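PDB 3BT5: DUF305 domain-containing protein from Deinococcus radiodurans R1, which is of unknown function but folds as an all-helical domain of the DUF305 family, which is grouped with the ferritin-like proteins. Local coordinates for residues Q22-A27 with R55-Q60; L48-S53 with R146-T151; Q106-M111 with R150-V155. One frame throughout, in Å; residues are numbered along the deposited sequence.

Contact 1. Residues Q22-A27 with R55-Q60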
ATOM      1  N   GLN A  22      -5.493   6.211  -0.665  1.00 13.82           N
ATOM      2  CA  GLN A  22      -6.166   5.399   0.343  1.00 14.92           C
ATOM      3  C   GLN A  22      -5.547   3.998   0.431  1.00 14.39           C
ATOM      4  O   GLN A  22      -5.441   3.390   1.516  1.00 15.20           O
ATOM      5  CB  GLN A  22      -7.646   5.264  -0.027  1.00 18.95           C
ATOM      6  CG  GLN A  22      -8.451   6.522   0.173  1.00 22.87           C
ATOM      7  CD  GLN A  22      -9.926   6.261  -0.073  1.00 26.51           C
ATOM      8  OE1 GLN A  22     -10.498   5.287   0.433  1.00 27.79           O
ATOM      9  NE2 GLN A  22     -10.536   7.092  -0.880  1.00 29.06           N
ATOM     10  N   HIS A  23      -5.158   3.459  -0.708  1.00 13.76           N
ATOM     11  CA  HIS A  23      -4.535   2.126  -0.744  1.00 12.63           C
ATOM     12  C   HIS A  23      -3.222   2.151   0.061  1.00 14.42           C
ATOM     13  O   HIS A  23      -2.982   1.297   0.936  1.00 15.13           O
ATOM     14  CB  HIS A  23      -4.270   1.787  -2.203  1.00 13.68           C
ATOM     15  CG  HIS A  23      -4.103   0.323  -2.481  1.00 14.77           C
ATOM     16  ND1 HIS A  23      -2.917  -0.368  -2.307  1.00 18.40           N
ATOM     17  CD2 HIS A  23      -4.998  -0.580  -2.950  1.00 15.37           C
ATOM     18  CE1 HIS A  23      -3.095  -1.632  -2.636  1.00 15.14           C
ATOM     19  NE2 HIS A  23      -4.350  -1.785  -3.035  1.00 15.43           N
ATOM     20  N   HIS A  24      -2.373   3.153  -0.189  1.00 14.67           N
ATOM     21  CA  HIS A  24      -1.139   3.274   0.565  1.00 14.30           C
ATOM     22  C   HIS A  24      -1.414   3.458   2.048  1.00 14.54           C
ATOM     23  O   HIS A  24      -0.657   2.931   2.898  1.00 15.98           O
ATOM     24  CB  HIS A  24      -0.350   4.480   0.066  1.00 14.24           C
ATOM     25  CG  HIS A  24       0.595   4.186  -1.062  1.00 15.52           C
ATOM     26  ND1 HIS A  24       0.279   3.377  -2.138  1.00 19.03           N
ATOM     27  CD2 HIS A  24       1.857   4.633  -1.279  1.00 17.33           C
ATOM     28  CE1 HIS A  24       1.321   3.327  -2.958  1.00 20.30           C
ATOM     29  NE2 HIS A  24       2.284   4.088  -2.463  1.00 18.11           N
ATOM     30  N   ALA A  25      -2.434   4.238   2.394  1.00 14.32           N
ATOM     31  CA  ALA A  25      -2.696   4.484   3.804  1.00 15.21           C
ATOM     32  C   ALA A  25      -2.893   3.183   4.567  1.00 14.74           C
ATOM     33  O   ALA A  25      -2.521   3.078   5.753  1.00 16.43           O
ATOM     34  CB  ALA A  25      -3.897   5.380   3.992  1.00 16.84           C
ATOM     35  N   GLN A  26      -3.485   2.180   3.913  1.00 14.45           N
ATOM     36  CA  GLN A  26      -3.735   0.935   4.631  1.00 15.64           C
ATOM     37  C   GLN A  26      -2.428   0.219   5.016  1.00 16.40           C
ATOM     38  O   GLN A  26      -2.386  -0.519   6.009  1.00 16.39           O
ATOM     39  CB  GLN A  26      -4.624  -0.028   3.862  1.00 14.91           C
ATOM     40  CG  GLN A  26      -4.987  -1.227   4.740  1.00 19.26           C
ATOM     41  CD  GLN A  26      -5.807  -2.246   4.013  1.00 14.41           C
ATOM     42  OE1 GLN A  26      -5.331  -2.885   3.079  1.00 17.07           O
ATOM     43  NE2 GLN A  26      -7.007  -2.451   4.484  1.00 19.42           N
ATOM     44  N   ALA A  27      -1.378   0.412   4.230  1.00 16.56           N
ATOM     45  CA  ALA A  27      -0.098  -0.216   4.566  1.00 17.64           C
ATOM     46  C   ALA A  27       0.329   0.200   5.979  1.00 18.70           C
ATOM     47  O   ALA A  27       0.949  -0.561   6.719  1.00 18.45           O
ATOM     48  CB  ALA A  27       0.991   0.137   3.513  1.00 21.25           C
ATOM     49  N   ARG A  55       4.718   6.183   3.040  1.00 16.29           N
ATOM     50  CA  ARG A  55       4.455   7.572   3.407  1.00 16.40           C
ATOM     51  C   ARG A  55       5.085   8.580   2.427  1.00 16.21           C
ATOM     52  O   ARG A  55       4.495   9.624   2.140  1.00 17.87           O
ATOM     53  CB  ARG A  55       4.918   7.835   4.844  1.00 17.79           C
ATOM     54  CG  ARG A  55       3.971   7.247   5.864  1.00 18.64           C
ATOM     55  CD  ARG A  55       4.509   7.359   7.278  1.00 21.89           C
ATOM     56  NE  ARG A  55       4.609   8.752   7.694  1.00 23.28           N
ATOM     57  CZ  ARG A  55       4.820   9.134   8.947  1.00 27.61           C
ATOM     58  NH1 ARG A  55       4.913   8.215   9.901  1.00 30.74           N
ATOM     59  NH2 ARG A  55       4.922  10.429   9.250  1.00 28.83           N
ATOM     60  N   GLU A  56       6.282   8.283   1.928  1.00 17.70           N
ATOM     61  CA  GLU A  56       6.929   9.170   0.960  1.00 17.36           C
ATOM     62  C   GLU A  56       6.058   9.308  -0.280  1.00 18.92           C
ATOM     63  O   GLU A  56       5.862  10.402  -0.806  1.00 18.96           O
ATOM     64  CB  GLU A  56       8.291   8.617   0.563  1.00 21.09           C
ATOM     65  CG  GLU A  56       9.061   9.520  -0.400  1.00 24.81           C
ATOM     66  CD  GLU A  56      10.317   8.853  -0.985  1.00 33.08           C
ATOM     67  OE1 GLU A  56      10.717   7.766  -0.513  1.00 41.02           O
ATOM     68  OE2 GLU A  56      10.903   9.425  -1.934  1.00 44.60           O
ATOM     69  N   GLN A  57       5.495   8.199  -0.745  1.00 16.85           N
ATOM     70  CA  GLN A  57       4.632   8.287  -1.902  1.00 16.96           C
ATOM     71  C   GLN A  57       3.288   8.953  -1.584  1.00 14.69           C
ATOM     72  O   GLN A  57       2.737   9.678  -2.424  1.00 15.21           O
ATOM     73  CB  GLN A  57       4.457   6.895  -2.504  1.00 18.52           C
ATOM     74  CG  GLN A  57       5.757   6.494  -3.229  1.00 21.77           C
ATOM     75  CD  GLN A  57       5.822   5.056  -3.673  1.00 24.09           C
ATOM     76  OE1 GLN A  57       4.867   4.290  -3.525  1.00 23.41           O
ATOM     77  NE2 GLN A  57       6.972   4.674  -4.241  1.00 25.83           N
ATOM     78  N   MET A  58       2.772   8.759  -0.367  1.00 14.65           N
ATOM     79  CA  MET A  58       1.556   9.452   0.034  1.00 14.10           C
ATOM     80  C   MET A  58       1.773  10.952   0.011  1.00 15.09           C
ATOM     81  O   MET A  58       0.885  11.688  -0.420  1.00 14.97           O
ATOM     82  CB  MET A  58       1.115   9.019   1.427  1.00 14.95           C
ATOM     83  CG  MET A  58       0.651   7.564   1.414  1.00 14.68           C
ATOM     84  SD  MET A  58       0.304   6.955   3.107  1.00 18.78           S
ATOM     85  CE  MET A  58      -1.223   7.820   3.444  1.00 21.17           C
ATOM     86  N   ARG A  59       2.921  11.431   0.497  1.00 15.28           N
ATOM     87  CA  ARG A  59       3.139  12.879   0.475  1.00 15.16           C
ATOM     88  C   ARG A  59       3.093  13.424  -0.957  1.00 15.11           C
ATOM     89  O   ARG A  59       2.593  14.553  -1.203  1.00 15.66           O
ATOM     90  CB  ARG A  59       4.485  13.211   1.120  1.00 16.70           C
ATOM     91  CG  ARG A  59       4.486  12.978   2.643  1.00 17.28           C
ATOM     92  CD  ARG A  59       5.684  13.625   3.343  1.00 20.90           C
ATOM     93  NE  ARG A  59       6.965  13.189   2.807  1.00 22.30           N
ATOM     94  CZ  ARG A  59       7.596  12.069   3.161  1.00 23.27           C
ATOM     95  NH1 ARG A  59       7.063  11.237   4.059  1.00 22.89           N
ATOM     96  NH2 ARG A  59       8.787  11.783   2.624  1.00 27.93           N
ATOM     97  N   GLN A  60       3.655  12.669  -1.901  1.00 15.45           N
ATOM     98  CA  GLN A  60       3.631  13.071  -3.315  1.00 16.32           C
ATOM     99  C   GLN A  60       2.209  13.093  -3.848  1.00 15.82           C
ATOM    100  O   GLN A  60       1.834  13.991  -4.614  1.00 16.98           O
ATOM    101  CB  GLN A  60       4.447  12.095  -4.166  1.00 19.09           C
ATOM    102  CG  GLN A  60       5.941  12.071  -3.898  1.00 24.85           C
ATOM    103  CD  GLN A  60       6.658  11.152  -4.864  1.00 30.04           C
ATOM    104  OE1 GLN A  60       6.495  11.264  -6.090  1.00 39.28           O
ATOM    105  NE2 GLN A  60       7.441  10.224  -4.326  1.00 37.62           N
TER
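The imidazole of H24 meets the side-chain amide of Q57 at its edge: the amide carbon CD of Q57 lies in the plane of the ring, and the two flat groups are turned 39° against each other. From that edge H24 NE2 donates to Q57 OE1 over 2.8 Å, with an N-H...O angle of 172°. The donor lies in the carbonyl plane, on a lone pair of OE1, while OE1 sits close to the ring plane of H24, a nearly straight bond that helps to set the rotation of the imidazole. Q57 also lays its aliphatic root beside the ring, its CB lying 3.7 Å from H24 CD2. The segments belong to helices 11-37 and 41-68, successive antiparallel members of a helical bundle, whose axes here come within 9.5 Å and run at 153° to each other. M58 covers the neighbouring part of the interface. Its CG touches H24 CB at 3.5 Å, the two side chains passing each other in opposite directions. The M58 chain turns about its CG-SD bond, which brings CE to 3.7 Å from A25 CB. Q54 and M61 of helix 41-68 also touch H24, and Q57 leans on I141 and T144 of helix 132-158.

Contact 2. Residues L48-S53 with R146-T151; sequences LDIQLS and RGEIRT
E148 reaches from helix 132-158 to S53 of helix 41-68, and a hydrogen bond between their side chains is the one polar link of this contact. S53 OG donates to E148 OE2 at 2.6 Å, a short bond that uses the syn lone pair of the carboxylate oxygen, on the side of OE1. The hydroxyl is put there by a chi1 of 70°, which sets OG between the backbone N and the carbonyl carbon of S53; S53 is modelled in two conformers, and the bond is established only for this one. E148 spans the gap with a chain extended beyond CG. The second oxygen is held as well, since E148 OE1 is hydrogen-bonded to NE2 of H115 on helix 100-122.

The remaining touch is van der Waals contact of I50 with the carboxylate. I50 CG1 and CG2 each approach E148 OE1 to 3.8 Å, the two side chains crossing at a slant. Further packing of I50 comes from M111 and M152, on the helices at either end of the E148-H115 link.

The backbones stand well apart: the axes are nearly antiparallel, at 170°, and approach no closer than 11.7 Å, with I50 and E148 the nearest pair by CA. Across so wide a seam of the helical bundle, a long acidic side chain does the joining. Held by a serine through one oxygen and a histidine through the other, in this conformer the carboxylate links three helices, and these bonds would be expected to stabilise its negative charge.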
ATOM      1  N   LEU A  48       8.806  -1.134   9.448  1.00 22.11           N
ATOM      2  CA  LEU A  48       9.233   0.262   9.482  1.00 22.14           C
ATOM      3  C   LEU A  48       9.578   0.792   8.088  1.00 22.02           C
ATOM      4  O   LEU A  48       9.180   1.908   7.692  1.00 24.14           O
ATOM      5  CB  LEU A  48      10.479   0.380  10.386  1.00 27.06           C
ATOM      6  CG  LEU A  48      10.234   0.288  11.887  1.00 33.77           C
ATOM      7  CD1 LEU A  48      11.500  -0.107  12.664  1.00 35.93           C
ATOM      8  CD2 LEU A  48       9.685   1.612  12.382  1.00 36.37           C
ATOM      9  N   ASP A  49      10.325  -0.011   7.344  1.00 22.65           N
ATOM     10  CA  ASP A  49      10.769   0.381   6.016  1.00 22.44           C
ATOM     11  C   ASP A  49       9.572   0.565   5.091  1.00 20.21           C
ATOM     12  O   ASP A  49       9.530   1.500   4.292  1.00 20.68           O
ATOM     13  CB  ASP A  49      11.711  -0.666   5.440  1.00 27.06           C
ATOM     14  CG  ASP A  49      13.071  -0.653   6.106  1.00 35.23           C
ATOM     15  OD1 ASP A  49      13.361   0.295   6.864  1.00 40.67           O
ATOM     16  OD2 ASP A  49      13.839  -1.595   5.866  1.00 42.37           O
ATOM     17  N   ILE A  50       8.584  -0.327   5.202  1.00 18.74           N
ATOM     18  CA  ILE A  50       7.420  -0.188   4.330  1.00 17.90           C
ATOM     19  C   ILE A  50       6.611   1.046   4.713  1.00 17.96           C
ATOM     20  O   ILE A  50       6.097   1.767   3.849  1.00 18.67           O
ATOM     21  CB  ILE A  50       6.554  -1.479   4.374  1.00 19.32           C
ATOM     22  CG1 ILE A  50       7.334  -2.659   3.768  1.00 21.80           C
ATOM     23  CG2 ILE A  50       5.207  -1.244   3.678  1.00 19.94           C
ATOM     24  CD1 ILE A  50       6.710  -4.043   4.082  1.00 24.81           C
ATOM     25  N   GLN A  51       6.496   1.322   6.004  0.50 12.37           N
ATOM     26  CA  GLN A  51       5.795   2.522   6.431  0.50 20.91           C
ATOM     27  C   GLN A  51       6.458   3.762   5.829  0.50 14.45           C
ATOM     28  O   GLN A  51       5.795   4.660   5.306  0.50 14.76           O
ATOM     29  CB  GLN A  51       5.800   2.628   7.955  0.50 25.76           C
ATOM     30  CG  GLN A  51       5.027   3.819   8.474  0.50 30.60           C
ATOM     31  CD  GLN A  51       5.427   4.197   9.874  0.50 34.79           C
ATOM     32  OE1 GLN A  51       5.288   3.405  10.808  0.50 37.62           O
ATOM     33  NE2 GLN A  51       5.923   5.412  10.035  0.50 34.53           N
ATOM     34  N   LEU A  52       7.780   3.807   5.893  1.00 20.26           N
ATOM     35  CA  LEU A  52       8.480   4.981   5.403  1.00 21.18           C
ATOM     36  C   LEU A  52       8.355   5.159   3.890  1.00 19.63           C
ATOM     37  O   LEU A  52       8.130   6.266   3.380  1.00 20.04           O
ATOM     38  CB  LEU A  52       9.950   4.920   5.835  1.00 25.45           C
ATOM     39  CG  LEU A  52      10.131   5.154   7.344  1.00 33.05           C
ATOM     40  CD1 LEU A  52      11.579   4.942   7.788  1.00 36.95           C
ATOM     41  CD2 LEU A  52       9.619   6.555   7.765  1.00 38.42           C
ATOM     42  N   SER A  53       8.461   4.068   3.154  1.00 19.04           N
ATOM     43  CA  SER A  53       8.365   4.178   1.700  0.70 19.82           C
ATOM     44  C   SER A  53       6.953   4.529   1.267  1.00 18.16           C
ATOM     45  O   SER A  53       6.759   5.353   0.360  1.00 19.07           O
ATOM     46  CB  SER A  53       8.781   2.881   1.030  0.70 22.41           C
ATOM     47  OG  SER A  53       7.799   1.897   1.292  0.70 24.95           O
ATOM     48  N   ARG A 146       7.290  -3.761  -6.144  1.00 17.03           N
ATOM     49  CA  ARG A 146       7.885  -5.012  -6.568  0.70 17.48           C
ATOM     50  C   ARG A 146       9.117  -5.351  -5.723  1.00 16.79           C
ATOM     51  O   ARG A 146       9.329  -6.517  -5.403  1.00 19.06           O
ATOM     52  CB  ARG A 146       8.201  -4.989  -8.073  0.70 19.53           C
ATOM     53  CG  ARG A 146       6.958  -5.147  -8.960  0.70 23.14           C
ATOM     54  CD  ARG A 146       7.278  -5.101 -10.469  0.70 25.45           C
ATOM     55  NE  ARG A 146       6.127  -5.524 -11.274  0.70 29.26           N
ATOM     56  CZ  ARG A 146       5.994  -5.295 -12.584  0.70 26.18           C
ATOM     57  NH1 ARG A 146       6.914  -4.598 -13.225  0.70 35.40           N
ATOM     58  NH2 ARG A 146       4.921  -5.715 -13.230  0.70 36.48           N
ATOM     59  N   GLY A 147       9.915  -4.344  -5.363  1.00 18.21           N
ATOM     60  CA  GLY A 147      11.043  -4.595  -4.466  1.00 18.68           C
ATOM     61  C   GLY A 147      10.557  -5.132  -3.127  1.00 17.15           C
ATOM     62  O   GLY A 147      11.093  -6.104  -2.597  1.00 17.81           O
ATOM     63  N   GLU A 148       9.535  -4.491  -2.564  1.00 16.59           N
ATOM     64  CA  GLU A 148       9.043  -4.908  -1.251  1.00 16.37           C
ATOM     65  C   GLU A 148       8.394  -6.297  -1.288  1.00 15.07           C
ATOM     66  O   GLU A 148       8.544  -7.074  -0.343  1.00 16.54           O
ATOM     67  CB  GLU A 148       8.098  -3.850  -0.682  1.00 18.26           C
ATOM     68  CG  GLU A 148       8.879  -2.578  -0.333  1.00 18.96           C
ATOM     69  CD  GLU A 148       8.029  -1.431   0.198  1.00 20.23           C
ATOM     70  OE1 GLU A 148       6.770  -1.494   0.185  1.00 22.59           O
ATOM     71  OE2 GLU A 148       8.656  -0.439   0.651  1.00 23.84           O
ATOM     72  N   ILE A 149       7.657  -6.602  -2.357  1.00 15.49           N
ATOM     73  CA  ILE A 149       7.111  -7.947  -2.508  1.00 15.04           C
ATOM     74  C   ILE A 149       8.236  -8.984  -2.468  1.00 16.18           C
ATOM     75  O   ILE A 149       8.136  -9.996  -1.778  1.00 17.38           O
ATOM     76  CB  ILE A 149       6.324  -8.094  -3.835  1.00 15.34           C
ATOM     77  CG1 ILE A 149       5.011  -7.298  -3.751  1.00 16.51           C
ATOM     78  CG2 ILE A 149       6.042  -9.559  -4.145  1.00 17.63           C
ATOM     79  CD1 ILE A 149       4.360  -7.151  -5.117  1.00 17.97           C
ATOM     80  N   ARG A 150       9.310  -8.745  -3.205  1.00 16.30           N
ATOM     81  CA  ARG A 150      10.380  -9.735  -3.248  1.00 16.44           C
ATOM     82  C   ARG A 150      10.994  -9.939  -1.853  1.00 15.52           C
ATOM     83  O   ARG A 150      11.283 -11.088  -1.419  1.00 17.25           O
ATOM     84  CB  ARG A 150      11.442  -9.320  -4.266  1.00 18.64           C
ATOM     85  CG  ARG A 150      12.409 -10.465  -4.612  1.00 20.95           C
ATOM     86  CD  ARG A 150      11.765 -11.509  -5.531  1.00 26.61           C
ATOM     87  NE  ARG A 150      11.535 -10.934  -6.846  1.00 32.26           N
ATOM     88  CZ  ARG A 150      12.452 -10.902  -7.811  1.00 28.30           C
ATOM     89  NH1 ARG A 150      13.656 -11.455  -7.618  1.00 26.64           N
ATOM     90  NH2 ARG A 150      12.155 -10.335  -8.971  1.00 29.74           N
ATOM     91  N   THR A 151      11.235  -8.843  -1.134  1.00 16.10           N
ATOM     92  CA  THR A 151      11.727  -8.962   0.237  1.00 15.87           C
ATOM     93  C   THR A 151      10.735  -9.730   1.108  1.00 15.67           C
ATOM     94  O   THR A 151      11.117 -10.648   1.841  1.00 17.75           O
ATOM     95  CB  THR A 151      11.987  -7.573   0.841  1.00 17.17           C
ATOM     96  OG1 THR A 151      12.993  -6.895   0.062  1.00 18.21           O
ATOM     97  CG2 THR A 151      12.447  -7.665   2.304  1.00 19.04           C
TER

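Contact 3. Residues Q106-M111 with R150-V155; sequences QFLRLM and RTMEGV
M152 of helix 132-158 projects as a long bump toward helix 100-122 and passes between L108 and M111, one helical turn apart, within the antiparallel helical bundle of this ferritin-clan domain. The axes of the two segments approach to 9.7 Å at an angle of 150°, and L108 and M152 are the nearest pair by CA. The base of this side chain rests on leucine: L108 CD2 meets M152 CG at 4.0 Å, with the two side chains slanting across one another. Its far end turns onto M111. There M152 bends at chi3 (-73°), and the sulfur and terminal methyl lie against the first carbons of the M111 side chain, which M152 crosses at about a right angle.

M111 itself folds away from this neighbour. Its CG is trans to the backbone N (chi1 -170°), and bends at chi2 and chi3 carry the rest of the chain toward helix 11-37, where it touches A27 and L30. Only the root of M111 is therefore presented to M152.

The other branch of L108 fills the next position along the seam, where its CD1 lies 3.9 Å from V155 CG1, the two side chains meeting almost perpendicularly. Thus one leucine splits its methyls between two residues three apart on the facing helix, M152 and V155. L46 of helix 41-68 touches both L108 and M152 and brings a third helix to this buried, wholly apolar surface. The tightest approach across it is from M152 SD to M111 CG, at 3.4 Å.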
ATOM      1  N   GLN A 106       0.612 -13.536   8.689  1.00 17.20           N
ATOM      2  CA  GLN A 106      -0.533 -12.860   8.081  1.00 16.73           C
ATOM      3  C   GLN A 106      -0.138 -11.463   7.597  1.00 14.96           C
ATOM      4  O   GLN A 106      -0.567 -11.029   6.535  1.00 15.38           O
ATOM      5  CB  GLN A 106      -1.674 -12.758   9.100  1.00 19.23           C
ATOM      6  CG  GLN A 106      -2.627 -13.891   9.092  1.00 25.40           C
ATOM      7  CD  GLN A 106      -3.327 -14.025   7.742  1.00 26.34           C
ATOM      8  OE1 GLN A 106      -2.927 -14.842   6.946  1.00 28.57           O
ATOM      9  NE2 GLN A 106      -4.367 -13.199   7.484  1.00 22.84           N
ATOM     10  N   PHE A 107       0.658 -10.750   8.382  1.00 15.17           N
ATOM     11  CA  PHE A 107       1.114  -9.425   7.956  1.00 14.73           C
ATOM     12  C   PHE A 107       1.795  -9.501   6.592  1.00 14.90           C
ATOM     13  O   PHE A 107       1.518  -8.695   5.697  1.00 14.83           O
ATOM     14  CB  PHE A 107       2.049  -8.823   9.008  1.00 16.39           C
ATOM     15  CG  PHE A 107       2.845  -7.661   8.513  1.00 16.24           C
ATOM     16  CD1 PHE A 107       2.245  -6.415   8.371  1.00 16.35           C
ATOM     17  CD2 PHE A 107       4.193  -7.806   8.205  1.00 18.23           C
ATOM     18  CE1 PHE A 107       2.965  -5.328   7.928  1.00 17.82           C
ATOM     19  CE2 PHE A 107       4.928  -6.713   7.734  1.00 19.72           C
ATOM     20  CZ  PHE A 107       4.303  -5.481   7.584  1.00 19.23           C
ATOM     21  N   LEU A 108       2.693 -10.473   6.431  1.00 15.09           N
ATOM     22  CA  LEU A 108       3.419 -10.607   5.174  1.00 15.73           C
ATOM     23  C   LEU A 108       2.472 -11.010   4.044  1.00 15.38           C
ATOM     24  O   LEU A 108       2.530 -10.426   2.960  1.00 15.58           O
ATOM     25  CB  LEU A 108       4.547 -11.633   5.315  1.00 17.22           C
ATOM     26  CG  LEU A 108       5.610 -11.161   6.308  1.00 18.63           C
ATOM     27  CD1 LEU A 108       6.530 -12.342   6.715  1.00 22.01           C
ATOM     28  CD2 LEU A 108       6.434 -10.024   5.724  1.00 21.93           C
ATOM     29  N   ARG A 109       1.590 -11.987   4.288  1.00 15.23           N
ATOM     30  CA  ARG A 109       0.650 -12.388   3.249  1.00 15.70           C
ATOM     31  C   ARG A 109      -0.256 -11.224   2.843  1.00 14.26           C
ATOM     32  O   ARG A 109      -0.500 -11.015   1.649  1.00 15.59           O
ATOM     33  CB  ARG A 109      -0.174 -13.586   3.699  1.00 17.58           C
ATOM     34  CG  ARG A 109       0.645 -14.842   3.880  1.00 22.17           C
ATOM     35  CD  ARG A 109      -0.287 -15.986   4.096  1.00 31.38           C
ATOM     36  NE  ARG A 109      -0.835 -15.955   5.444  1.00 40.86           N
ATOM     37  CZ  ARG A 109      -0.423 -16.754   6.428  1.00 42.38           C
ATOM     38  NH1 ARG A 109      -0.970 -16.671   7.628  1.00 37.24           N
ATOM     39  NH2 ARG A 109       0.538 -17.642   6.203  1.00 46.38           N
ATOM     40  N   LEU A 110      -0.771 -10.487   3.817  1.00 14.51           N
ATOM     41  CA  LEU A 110      -1.664  -9.389   3.507  1.00 13.65           C
ATOM     42  C   LEU A 110      -0.928  -8.283   2.795  1.00 13.37           C
ATOM     43  O   LEU A 110      -1.463  -7.697   1.859  1.00 15.06           O
ATOM     44  CB  LEU A 110      -2.317  -8.831   4.788  1.00 13.31           C
ATOM     45  CG  LEU A 110      -3.291  -9.793   5.495  1.00 14.31           C
ATOM     46  CD1 LEU A 110      -3.691  -9.193   6.827  1.00 15.09           C
ATOM     47  CD2 LEU A 110      -4.536 -10.057   4.609  1.00 15.63           C
ATOM     48  N   MET A 111       0.290  -7.971   3.231  1.00 13.71           N
ATOM     49  CA  MET A 111       1.003  -6.879   2.575  1.00 13.87           C
ATOM     50  C   MET A 111       1.436  -7.270   1.166  1.00 13.98           C
ATOM     51  O   MET A 111       1.428  -6.431   0.270  1.00 14.51           O
ATOM     52  CB  MET A 111       2.205  -6.431   3.408  1.00 15.29           C
ATOM     53  CG  MET A 111       2.835  -5.129   2.899  1.00 16.31           C
ATOM     54  SD  MET A 111       1.863  -3.628   3.284  1.00 15.68           S
ATOM     55  CE  MET A 111       2.218  -3.488   5.037  1.00 18.98           C
ATOM     56  N   ARG A 150       9.310  -8.745  -3.205  1.00 16.30           N
ATOM     57  CA  ARG A 150      10.380  -9.735  -3.248  1.00 16.44           C
ATOM     58  C   ARG A 150      10.994  -9.939  -1.853  1.00 15.52           C
ATOM     59  O   ARG A 150      11.283 -11.088  -1.419  1.00 17.25           O
ATOM     60  CB  ARG A 150      11.442  -9.320  -4.266  1.00 18.64           C
ATOM     61  CG  ARG A 150      12.409 -10.465  -4.612  1.00 20.95           C
ATOM     62  CD  ARG A 150      11.765 -11.509  -5.531  1.00 26.61           C
ATOM     63  NE  ARG A 150      11.535 -10.934  -6.846  1.00 32.26           N
ATOM     64  CZ  ARG A 150      12.452 -10.902  -7.811  1.00 28.30           C
ATOM     65  NH1 ARG A 150      13.656 -11.455  -7.618  1.00 26.64           N
ATOM     66  NH2 ARG A 150      12.155 -10.335  -8.971  1.00 29.74           N
ATOM     67  N   THR A 151      11.235  -8.843  -1.134  1.00 16.10           N
ATOM     68  CA  THR A 151      11.727  -8.962   0.237  1.00 15.87           C
ATOM     69  C   THR A 151      10.735  -9.730   1.108  1.00 15.67           C
ATOM     70  O   THR A 151      11.117 -10.648   1.841  1.00 17.75           O
ATOM     71  CB  THR A 151      11.987  -7.573   0.841  1.00 17.17           C
ATOM     72  OG1 THR A 151      12.993  -6.895   0.062  1.00 18.21           O
ATOM     73  CG2 THR A 151      12.447  -7.665   2.304  1.00 19.04           C
ATOM     74  N   MET A 152       9.460  -9.359   1.041  1.00 16.12           N
ATOM     75  CA  MET A 152       8.494 -10.019   1.896  1.00 16.60           C
ATOM     76  C   MET A 152       8.386 -11.511   1.604  1.00 15.58           C
ATOM     77  O   MET A 152       8.219 -12.313   2.524  1.00 17.53           O
ATOM     78  CB  MET A 152       7.130  -9.346   1.764  1.00 16.77           C
ATOM     79  CG  MET A 152       7.137  -7.956   2.378  1.00 16.94           C
ATOM     80  SD  MET A 152       5.465  -7.242   2.422  1.00 18.40           S
ATOM     81  CE  MET A 152       5.227  -6.862   0.687  1.00 18.58           C
ATOM     82  N   GLU A 153       8.466 -11.894   0.336  1.00 16.30           N
ATOM     83  CA  GLU A 153       8.438 -13.316  -0.014  1.00 17.31           C
ATOM     84  C   GLU A 153       9.653 -14.033   0.579  1.00 17.76           C
ATOM     85  O   GLU A 153       9.547 -15.177   1.035  1.00 19.85           O
ATOM     86  CB  GLU A 153       8.400 -13.511  -1.531  1.00 19.47           C
ATOM     87  CG  GLU A 153       7.097 -13.032  -2.116  1.00 21.58           C
ATOM     88  CD  GLU A 153       7.058 -13.059  -3.620  1.00 27.25           C
ATOM     89  OE1 GLU A 153       8.124 -12.911  -4.260  1.00 28.91           O
ATOM     90  OE2 GLU A 153       5.941 -13.187  -4.163  1.00 30.99           O
ATOM     91  N   GLY A 154      10.811 -13.365   0.580  1.00 17.49           N
ATOM     92  CA  GLY A 154      12.017 -13.959   1.168  1.00 18.97           C
ATOM     93  C   GLY A 154      11.841 -14.125   2.677  1.00 18.37           C
ATOM     94  O   GLY A 154      12.199 -15.174   3.251  1.00 19.51           O
ATOM     95  N   VAL A 155      11.314 -13.091   3.338  1.00 16.42           N
ATOM     96  CA  VAL A 155      11.130 -13.159   4.780  1.00 17.49           C
ATOM     97  C   VAL A 155      10.130 -14.255   5.137  1.00 17.71           C
ATOM     98  O   VAL A 155      10.346 -15.048   6.073  1.00 19.57           O
ATOM     99  CB  VAL A 155      10.646 -11.794   5.355  1.00 17.90           C
ATOM    100  CG1 VAL A 155      10.369 -11.911   6.857  1.00 19.91           C
ATOM    101  CG2 VAL A 155      11.698 -10.715   5.066  1.00 19.21           C
TER

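The three contacts sample three different pairings of the long helices in one bundle. Contact 1 lies nearest the centre of the chain, with a buried imidazole-amide bond flanked by a partly exposed methionine and alanine. Contact 2 is the smallest and only partly buried, a polar bridge over widely spaced axes. Contact 3, although farther from the centre, is fully buried and entirely apolar. Contacts 1 and 2 occupy adjoining parts of helix 41-68, while the segments of contacts 2 and 3 overlap on helix 132-158. I50 CD1 packs on M152 SD, joining contact 2 to contact 3, and A27 O touches M111 CE, joining contact 1 to contact 3.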